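Local atomic coordinates of cleavage stimulation factor 77 (Encephalitozoon cuniculi, PDB entry 2UY1), a protein that probably takes part in the 3'-end processing of messenger RNA precursors, as a helical-repeat subunit of the cleavage stimulation factor. Residues B[230-235]-B[254-259]; B[248-253]-B[260-265]; B[345-350]-B[378-383]. All blocks are in the same frame, centred on the assembly; numbering follows the deposited sequence.

Interaction 1 of 3, residues B[230-235]-B[254-259]; sequences EKAKKV and LVMDEE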
loop_
_atom_site.group_PDB
_atom_site.type_symbol
_atom_site.label_atom_id
_atom_site.label_comp_id
_atom_site.label_asym_id
_atom_site.label_seq_id
_atom_site.Cartn_x
_atom_site.Cartn_y
_atom_site.Cartn_z
ATOM N N GLU B 230 28.689 1.936 -33.069
ATOM C CA GLU B 230 28.808 0.802 -33.981
ATOM C C GLU B 230 29.387 -0.440 -33.265
ATOM O O GLU B 230 28.865 -1.544 -33.426
ATOM C CB GLU B 230 29.625 1.184 -35.226
ATOM C CG GLU B 230 28.807 1.911 -36.280
ATOM C CD GLU B 230 29.667 2.782 -37.210
ATOM O OE1 GLU B 230 30.303 2.234 -38.158
ATOM O OE2 GLU B 230 29.706 4.018 -36.999
ATOM N N LYS B 231 30.446 -0.253 -32.468
ATOM C CA LYS B 231 30.980 -1.355 -31.643
ATOM C C LYS B 231 29.942 -1.800 -30.611
ATOM O O LYS B 231 29.786 -2.986 -30.372
ATOM C CB LYS B 231 32.334 -0.987 -30.992
ATOM C CG LYS B 231 33.090 -2.168 -30.337
ATOM C CD LYS B 231 34.570 -1.837 -29.971
ATOM C CE LYS B 231 35.126 -2.763 -28.860
ATOM N NZ LYS B 231 34.574 -4.220 -28.821
ATOM N N ALA B 232 29.192 -0.855 -30.041
ATOM C CA ALA B 232 28.132 -1.206 -29.074
ATOM C C ALA B 232 27.077 -2.148 -29.674
ATOM O O ALA B 232 26.628 -3.094 -29.004
ATOM C CB ALA B 232 27.457 0.061 -28.526
ATOM N N LYS B 233 26.675 -1.876 -30.928
ATOM C CA LYS B 233 25.591 -2.636 -31.600
ATOM C C LYS B 233 25.995 -4.066 -31.797
ATOM O O LYS B 233 25.189 -4.977 -31.701
ATOM C CB LYS B 233 25.253 -2.022 -32.972
ATOM C CG LYS B 233 24.046 -2.692 -33.711
ATOM C CD LYS B 233 23.468 -1.741 -34.771
ATOM C CE LYS B 233 22.254 -2.288 -35.511
ATOM N NZ LYS B 233 21.405 -1.194 -36.197
ATOM N N LYS B 234 27.276 -4.258 -32.072
ATOM C CA LYS B 234 27.821 -5.573 -32.263
ATOM C C LYS B 234 27.851 -6.344 -30.952
ATOM O O LYS B 234 27.532 -7.539 -30.941
ATOM C CB LYS B 234 29.204 -5.501 -32.955
ATOM C CG LYS B 234 29.089 -5.350 -34.491
ATOM C CD LYS B 234 29.542 -3.990 -35.052
ATOM C CE LYS B 234 30.061 -4.116 -36.518
ATOM N NZ LYS B 234 30.087 -2.788 -37.280
ATOM N N VAL B 235 28.208 -5.654 -29.855
ATOM C CA VAL B 235 28.209 -6.251 -28.470
ATOM C C VAL B 235 26.784 -6.730 -28.070
ATOM O O VAL B 235 26.637 -7.762 -27.424
ATOM C CB VAL B 235 28.746 -5.249 -27.380
ATOM C CG1 VAL B 235 28.621 -5.829 -25.960
ATOM C CG2 VAL B 235 30.196 -4.864 -27.630
ATOM N N LEU B 254 15.162 -0.423 -29.795
ATOM C CA LEU B 254 15.023 0.998 -29.568
ATOM C C LEU B 254 16.319 1.802 -29.707
ATOM O O LEU B 254 16.309 2.880 -30.286
ATOM C CB LEU B 254 14.368 1.275 -28.201
ATOM C CG LEU B 254 14.003 2.741 -27.897
ATOM C CD1 LEU B 254 13.008 3.378 -28.879
ATOM C CD2 LEU B 254 13.507 2.811 -26.410
ATOM N N VAL B 255 17.388 1.341 -29.096
ATOM C CA VAL B 255 18.604 2.170 -28.961
ATOM C C VAL B 255 19.445 2.074 -30.255
ATOM O O VAL B 255 20.086 3.049 -30.685
ATOM C CB VAL B 255 19.431 1.702 -27.737
ATOM C CG1 VAL B 255 20.907 2.155 -27.785
ATOM C CG2 VAL B 255 18.757 2.148 -26.420
ATOM N N MET B 256 19.400 0.896 -30.863
ATOM C CA MET B 256 20.173 0.622 -32.094
ATOM C C MET B 256 19.340 0.682 -33.374
ATOM O O MET B 256 19.866 0.328 -34.440
ATOM C CB MET B 256 20.818 -0.746 -31.988
ATOM C CG MET B 256 21.509 -0.959 -30.695
ATOM S SD MET B 256 22.922 0.092 -30.627
ATOM C CE MET B 256 23.676 -0.407 -29.072
ATOM N N ASP B 257 18.081 1.118 -33.272
ATOM C CA ASP B 257 17.213 1.446 -34.400
ATOM C C ASP B 257 16.932 0.245 -35.325
ATOM O O ASP B 257 17.117 0.321 -36.550
ATOM C CB ASP B 257 17.810 2.618 -35.191
ATOM C CG ASP B 257 16.820 3.264 -36.155
ATOM O OD1 ASP B 257 15.624 2.930 -36.085
ATOM O OD2 ASP B 257 17.250 4.098 -37.005
ATOM N N GLU B 258 16.410 -0.830 -34.736
ATOM C CA GLU B 258 16.119 -2.072 -35.488
ATOM C C GLU B 258 14.671 -2.577 -35.290
ATOM O O GLU B 258 14.445 -3.494 -34.461
ATOM C CB GLU B 258 17.106 -3.149 -35.084
ATOM C CG GLU B 258 18.526 -2.920 -35.534
ATOM C CD GLU B 258 18.723 -3.080 -37.065
ATOM O OE1 GLU B 258 18.028 -3.947 -37.692
ATOM O OE2 GLU B 258 19.568 -2.331 -37.608
ATOM N N GLU B 259 13.717 -2.024 -36.071
ATOM C CA GLU B 259 12.260 -2.299 -35.924
ATOM C C GLU B 259 11.917 -3.768 -36.108
ATOM O O GLU B 259 10.861 -4.239 -35.655
ATOM C CB GLU B 259 11.427 -1.439 -36.904
ATOM C CG GLU B 259 9.976 -1.263 -36.484
ATOM C CD GLU B 259 9.122 -0.342 -37.341
ATOM O OE1 GLU B 259 9.639 0.480 -38.137
ATOM O OE2 GLU B 259 7.879 -0.411 -37.181
#
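Lys-233, in the middle of a helical segment, and Met-256, where helix 247-255 gives way to irregular backbone, lie with their CA atoms 6.3 Å apart. Beyond this point Asp-257 takes left-handed backbone angles (phi 62°), and the chain turns to present Glu-258 to the same lysine. With chi1 at -176° the lysine chain leaves its helix pointing opposite its own N and stays extended, which carries the ammonium group across to the turn. There NZ donates two bonds. One runs to Met-256 O at 2.8 Å, in the carbonyl plane and with a C=O...N angle of 159°. The other is a salt bridge to Glu-258 OE2 at 2.6 Å, reaching that oxygen on the anti side of the carboxylate. The Glu-258 side chain, bent at chi2, crosses the lysine at about a right angle. Met-256 runs the other way, its side chain passing alongside the lysine: SD lies 3.9 Å from Lys-233 CB, while the terminal CE ends 3.8 Å from Ala-232 CB. Apolar methylene and thioether surface is thus paired along the lysine, and the ammonium group meets its polar partners at the far end. The case illustrates a wider principle, that a positive group at the C-terminal end of a helix probably gains from the partial negative charge there. Lys-229 repeats the theme by bonding to Val-255 O. Helices 229-242 and 247-255 are consecutive in the alpha-helical repeat array, and Lys-233 ties the first to the turn ending the second. Ser-220 of helix 213-225 packs against both Ala-232 and Met-256, and beyond the turn Asp-257 and Glu-259 hydrogen-bond to Tyr-295 and His-292 of helix 282-300.

Interaction 2 of 3, residues B[248-253]-B[260-265]; sequences LSLYYG and AVYGDL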
loop_
_atom_site.group_PDB
_atom_site.type_symbol
_atom_site.label_atom_id
_atom_site.label_comp_id
_atom_site.label_asym_id
_atom_site.label_seq_id
_atom_site.Cartn_x
_atom_site.Cartn_y
_atom_site.Cartn_z
ATOM N N LEU B 248 17.455 -7.347 -23.809
ATOM C CA LEU B 248 18.490 -6.944 -24.768
ATOM C C LEU B 248 17.944 -6.760 -26.157
ATOM O O LEU B 248 18.486 -5.969 -26.903
ATOM C CB LEU B 248 19.688 -7.941 -24.800
ATOM C CG LEU B 248 20.853 -7.763 -23.841
ATOM C CD1 LEU B 248 21.943 -8.758 -24.223
ATOM C CD2 LEU B 248 21.459 -6.387 -23.849
ATOM N N SER B 249 16.868 -7.477 -26.508
ATOM C CA SER B 249 16.197 -7.253 -27.804
ATOM C C SER B 249 15.420 -5.951 -27.844
ATOM O O SER B 249 15.391 -5.279 -28.890
ATOM C CB SER B 249 15.305 -8.442 -28.184
ATOM O OG SER B 249 16.098 -9.649 -28.274
ATOM N N LEU B 250 14.768 -5.608 -26.725
ATOM C CA LEU B 250 14.058 -4.338 -26.599
ATOM C C LEU B 250 14.986 -3.127 -26.661
ATOM O O LEU B 250 14.677 -2.110 -27.325
ATOM C CB LEU B 250 13.188 -4.315 -25.309
ATOM C CG LEU B 250 12.053 -5.336 -25.158
ATOM C CD1 LEU B 250 11.116 -4.940 -24.018
ATOM C CD2 LEU B 250 11.234 -5.470 -26.409
ATOM N N TYR B 251 16.115 -3.233 -25.953
ATOM C CA TYR B 251 17.177 -2.261 -26.022
ATOM C C TYR B 251 17.828 -2.173 -27.437
ATOM O O TYR B 251 18.047 -1.103 -27.993
ATOM C CB TYR B 251 18.198 -2.664 -24.982
ATOM C CG TYR B 251 19.485 -1.858 -24.932
ATOM C CD1 TYR B 251 19.555 -0.668 -24.166
ATOM C CD2 TYR B 251 20.648 -2.305 -25.563
ATOM C CE1 TYR B 251 20.744 0.069 -24.073
ATOM C CE2 TYR B 251 21.865 -1.536 -25.461
ATOM C CZ TYR B 251 21.891 -0.374 -24.712
ATOM O OH TYR B 251 23.057 0.366 -24.592
ATOM N N TYR B 252 18.150 -3.315 -28.008
ATOM C CA TYR B 252 18.528 -3.378 -29.446
ATOM C C TYR B 252 17.493 -2.693 -30.368
ATOM O O TYR B 252 17.829 -1.802 -31.098
ATOM C CB TYR B 252 18.719 -4.866 -29.825
ATOM C CG TYR B 252 19.381 -5.115 -31.204
ATOM C CD1 TYR B 252 20.701 -4.723 -31.455
ATOM C CD2 TYR B 252 18.682 -5.782 -32.223
ATOM C CE1 TYR B 252 21.295 -4.952 -32.736
ATOM C CE2 TYR B 252 19.255 -6.022 -33.487
ATOM C CZ TYR B 252 20.559 -5.609 -33.743
ATOM O OH TYR B 252 21.141 -5.878 -35.014
ATOM N N GLY B 253 16.216 -3.032 -30.291
ATOM C CA GLY B 253 15.265 -2.397 -31.204
ATOM C C GLY B 253 15.283 -0.883 -31.043
ATOM O O GLY B 253 15.425 -0.136 -32.008
ATOM N N ALA B 260 12.805 -4.508 -36.777
ATOM C CA ALA B 260 12.533 -5.931 -37.115
ATOM C C ALA B 260 12.408 -6.829 -35.900
ATOM O O ALA B 260 11.774 -7.910 -35.960
ATOM C CB ALA B 260 13.609 -6.510 -38.076
ATOM N N VAL B 261 13.012 -6.395 -34.795
ATOM C CA VAL B 261 13.028 -7.223 -33.581
ATOM C C VAL B 261 11.641 -7.491 -33.017
ATOM O O VAL B 261 11.356 -8.589 -32.519
ATOM C CB VAL B 261 14.092 -6.742 -32.500
ATOM C CG1 VAL B 261 15.475 -6.529 -33.190
ATOM C CG2 VAL B 261 13.627 -5.514 -31.739
ATOM N N TYR B 262 10.760 -6.513 -33.154
ATOM C CA TYR B 262 9.422 -6.623 -32.626
ATOM C C TYR B 262 8.640 -7.717 -33.340
ATOM O O TYR B 262 8.052 -8.585 -32.671
ATOM C CB TYR B 262 8.735 -5.271 -32.699
ATOM C CG TYR B 262 9.575 -4.182 -32.032
ATOM C CD1 TYR B 262 9.813 -4.219 -30.655
ATOM C CD2 TYR B 262 10.116 -3.123 -32.773
ATOM C CE1 TYR B 262 10.617 -3.238 -30.029
ATOM C CE2 TYR B 262 10.904 -2.120 -32.157
ATOM C CZ TYR B 262 11.127 -2.198 -30.792
ATOM O OH TYR B 262 11.860 -1.258 -30.169
ATOM N N GLY B 263 8.672 -7.711 -34.684
ATOM C CA GLY B 263 7.973 -8.742 -35.474
ATOM C C GLY B 263 8.629 -10.087 -35.286
ATOM O O GLY B 263 7.943 -11.098 -35.169
ATOM N N ASP B 264 9.962 -10.121 -35.312
ATOM C CA ASP B 264 10.705 -11.390 -35.197
ATOM C C ASP B 264 10.428 -12.096 -33.871
ATOM O O ASP B 264 10.223 -13.309 -33.828
ATOM C CB ASP B 264 12.224 -11.183 -35.338
ATOM C CG ASP B 264 12.666 -10.836 -36.775
ATOM O OD1 ASP B 264 11.823 -10.743 -37.734
ATOM O OD2 ASP B 264 13.892 -10.632 -36.914
ATOM N N LEU B 265 10.475 -11.335 -32.781
ATOM C CA LEU B 265 10.141 -11.872 -31.451
ATOM C C LEU B 265 8.670 -12.248 -31.259
ATOM O O LEU B 265 8.350 -13.126 -30.480
ATOM C CB LEU B 265 10.609 -10.904 -30.354
ATOM C CG LEU B 265 11.747 -11.486 -29.507
ATOM C CD1 LEU B 265 12.728 -12.256 -30.355
ATOM C CD2 LEU B 265 12.430 -10.411 -28.675
HETATM O O HOH W 1 12.187 -1.487 -27.497
#
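Tyr-262 OH and Leu-250 O are joined through one water, which donates to the carbonyl oxygen at 2.6 Å and lies 2.7 Å from the phenol oxygen, in the plane of the ring. Leu-250 CD2 approaches that ring at its edge. Val-261 CG2 has two roles: it sits over the centre of one face of the Tyr-262 ring, and it lies against the backbone of helix 247-255, 3.4 Å from Ser-249 O and 3.6 Å from Gly-253 CA. Such an approach to the backbone is possible because Gly-253 carries no side chain. With chi1 of -49°, the other methyl, CG1, is turned to meet the edge of the Tyr-252 ring, 3.4 Å from CD2. The hydroxyl of Tyr-252 bonds to Glu-237. One turn further along, Leu-265 CD2 rests on Ser-249 CB at 3.5 Å. His-292 of helix 282-300 also meets the Tyr-262 ring, nearly parallel to it. The two segment axes pass 9.4 Å apart at 146°, roughly antiparallel and linked by a short connection: a helical hairpin of the kind from which the alpha-alpha solenoids of TPR-related proteins are built.

Interaction 3 of 3, residues B[345-350]-B[378-383]; sequences SGLLKH and KRLEKT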
loop_
_atom_site.group_PDB
_atom_site.type_symbol
_atom_site.label_atom_id
_atom_site.label_comp_id
_atom_site.label_asym_id
_atom_site.label_seq_id
_atom_site.Cartn_x
_atom_site.Cartn_y
_atom_site.Cartn_z
ATOM N N SER B 345 -13.189 0.687 -25.729
ATOM C CA SER B 345 -12.835 -0.434 -26.671
ATOM C C SER B 345 -12.194 -1.598 -26.009
ATOM O O SER B 345 -12.572 -2.736 -26.242
ATOM C CB SER B 345 -11.820 0.028 -27.675
ATOM O OG SER B 345 -12.383 1.058 -28.413
ATOM N N GLY B 346 -11.178 -1.322 -25.200
ATOM C CA GLY B 346 -10.482 -2.361 -24.503
ATOM C C GLY B 346 -11.337 -3.133 -23.552
ATOM O O GLY B 346 -11.104 -4.288 -23.361
ATOM N N LEU B 347 -12.298 -2.462 -22.938
ATOM C CA LEU B 347 -13.238 -3.073 -22.004
ATOM C C LEU B 347 -14.265 -3.947 -22.720
ATOM O O LEU B 347 -14.687 -4.963 -22.170
ATOM C CB LEU B 347 -13.928 -1.965 -21.218
ATOM C CG LEU B 347 -14.740 -2.215 -19.979
ATOM C CD1 LEU B 347 -13.935 -3.108 -18.978
ATOM C CD2 LEU B 347 -15.075 -0.869 -19.421
ATOM N N LEU B 348 -14.666 -3.545 -23.925
ATOM C CA LEU B 348 -15.410 -4.431 -24.843
ATOM C C LEU B 348 -14.658 -5.732 -25.186
ATOM O O LEU B 348 -15.241 -6.815 -25.135
ATOM C CB LEU B 348 -15.796 -3.696 -26.126
ATOM C CG LEU B 348 -16.649 -2.428 -26.047
ATOM C CD1 LEU B 348 -16.474 -1.619 -27.311
ATOM C CD2 LEU B 348 -18.120 -2.726 -25.812
ATOM N N LYS B 349 -13.372 -5.638 -25.531
ATOM C CA LYS B 349 -12.565 -6.844 -25.735
ATOM C C LYS B 349 -12.342 -7.674 -24.480
ATOM O O LYS B 349 -12.324 -8.905 -24.564
ATOM C CB LYS B 349 -11.215 -6.545 -26.382
ATOM C CG LYS B 349 -11.276 -5.815 -27.722
ATOM C CD LYS B 349 -11.587 -6.699 -28.962
ATOM C CE LYS B 349 -11.724 -5.784 -30.243
ATOM N NZ LYS B 349 -11.616 -6.532 -31.536
ATOM N N HIS B 350 -12.125 -7.021 -23.331
ATOM C CA HIS B 350 -11.755 -7.735 -22.087
ATOM C C HIS B 350 -12.749 -7.355 -20.992
ATOM O O HIS B 350 -12.403 -6.599 -20.080
ATOM C CB HIS B 350 -10.292 -7.423 -21.690
ATOM C CG HIS B 350 -9.302 -7.841 -22.735
ATOM N ND1 HIS B 350 -8.797 -9.058 -23.042
ATOM C CD2 HIS B 350 -8.791 -6.966 -23.667
ATOM C CE1 HIS B 350 -7.981 -8.894 -24.140
ATOM N NE2 HIS B 350 -7.989 -7.621 -24.491
ATOM N N LYS B 378 -20.879 3.688 -11.912
ATOM C CA LYS B 378 -22.262 3.166 -11.845
ATOM C C LYS B 378 -22.500 1.875 -12.630
ATOM O O LYS B 378 -23.139 0.978 -12.120
ATOM C CB LYS B 378 -23.304 4.217 -12.227
ATOM C CG LYS B 378 -23.481 5.339 -11.206
ATOM C CD LYS B 378 -24.226 6.513 -11.830
ATOM C CE LYS B 378 -24.433 7.645 -10.868
ATOM N NZ LYS B 378 -24.410 8.972 -11.670
ATOM N N ARG B 379 -21.883 1.762 -13.797
ATOM C CA ARG B 379 -21.918 0.583 -14.682
ATOM C C ARG B 379 -20.981 -0.594 -14.368
ATOM O O ARG B 379 -21.168 -1.700 -14.928
ATOM C CB ARG B 379 -21.441 1.005 -16.054
ATOM C CG ARG B 379 -22.167 2.130 -16.697
ATOM C CD ARG B 379 -21.385 2.446 -17.972
ATOM N NE ARG B 379 -20.741 1.236 -18.390
ATOM C CZ ARG B 379 -19.631 1.118 -19.127
ATOM N NH1 ARG B 379 -18.983 2.171 -19.567
ATOM N NH2 ARG B 379 -19.192 -0.108 -19.433
ATOM N N LEU B 380 -19.918 -0.352 -13.609
ATOM C CA LEU B 380 -18.919 -1.396 -13.415
ATOM C C LEU B 380 -19.008 -2.090 -12.055
ATOM O O LEU B 380 -19.605 -1.542 -11.114
ATOM C CB LEU B 380 -17.502 -0.817 -13.532
ATOM C CG LEU B 380 -16.900 -0.151 -14.764
ATOM C CD1 LEU B 380 -15.590 0.446 -14.288
ATOM C CD2 LEU B 380 -16.703 -1.129 -15.941
ATOM N N GLU B 381 -18.390 -3.286 -11.983
ATOM C CA GLU B 381 -18.058 -3.946 -10.756
ATOM C C GLU B 381 -16.765 -3.302 -10.243
ATOM O O GLU B 381 -16.031 -2.726 -11.029
ATOM C CB GLU B 381 -17.820 -5.424 -11.015
ATOM C CG GLU B 381 -18.818 -6.021 -11.966
ATOM C CD GLU B 381 -18.778 -7.512 -11.945
ATOM O OE1 GLU B 381 -19.573 -8.108 -11.184
ATOM O OE2 GLU B 381 -17.953 -8.092 -12.664
ATOM N N LYS B 382 -16.519 -3.386 -8.951
ATOM C CA LYS B 382 -15.543 -2.529 -8.283
ATOM C C LYS B 382 -14.650 -3.274 -7.324
ATOM O O LYS B 382 -15.074 -4.217 -6.630
ATOM C CB LYS B 382 -16.306 -1.403 -7.569
ATOM C CG LYS B 382 -17.250 -0.711 -8.550
ATOM C CD LYS B 382 -18.094 0.275 -7.975
ATOM C CE LYS B 382 -19.452 -0.150 -7.899
ATOM N NZ LYS B 382 -20.228 0.121 -9.081
ATOM N N THR B 383 -13.380 -2.880 -7.319
ATOM C CA THR B 383 -12.438 -3.308 -6.341
ATOM C C THR B 383 -12.622 -2.398 -5.124
ATOM O O THR B 383 -13.267 -1.384 -5.258
ATOM C CB THR B 383 -10.981 -3.130 -6.907
ATOM O OG1 THR B 383 -10.808 -1.752 -7.279
ATOM C CG2 THR B 383 -10.726 -4.058 -8.127
#
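Apolar contact comes first: Leu-347 CD2 meets Leu-380 CD2 at 3.9 Å, methyl against methyl, the two side chains lying aslant. Leu-347 reaches out because its CG stands opposite the backbone N (chi1 -167°), whereas the backbones stay well apart, the nearest CA atoms, those of Leu-347 and Leu-380, being 10.4 Å from each other. The same CD2 lies 4.2 Å from Arg-379 NH2, approaching the guanidinium obliquely. This is a van der Waals contact with a charged group, and the arginine, bent at chi3, runs past the leucine in the opposite direction. Helices 337-349 and 370-379 are next-but-one along the chain, as in an alpha-helical solenoid; helix 354-367 lies between them in sequence, and its Lys-357 touches both leucines. Hydrogen bonding is confined to each segment and its own surroundings. Lys-382 NZ donates to Leu-380 O at 2.7 Å, nearly in line with the carbonyl bond (162°), and also to Phe-377 O, while its charge faces the Phe-377 ring in a cation-pi contact. Three residues past Leu-380, Thr-383 N-caps the following helix, OG1 bonding to Met-386 N and to Glu-358.

Interactions 1 and 2 share helix 247-255, the first using its C-terminal end and the following turn, the second its residues 248-253. Their centres lie about 10 Å apart, and Glu-258 N probably bonds to Gly-253 O. Both join helices consecutive in sequence, whereas interaction 3 skips one. All three are partly buried, but interactions 1 and 2 lie about 14 and 13 Å from the chain centre, interaction 3 about 34 Å, with exposed Arg-379. Interaction 2, the most extensive, is mainly apolar, with a bridging water; interaction 1 adds a salt bridge at a helix end. Interaction 3, the smallest, rests on a leucine methyl touching a leucine and an arginine, with no hydrogen bond between its segments.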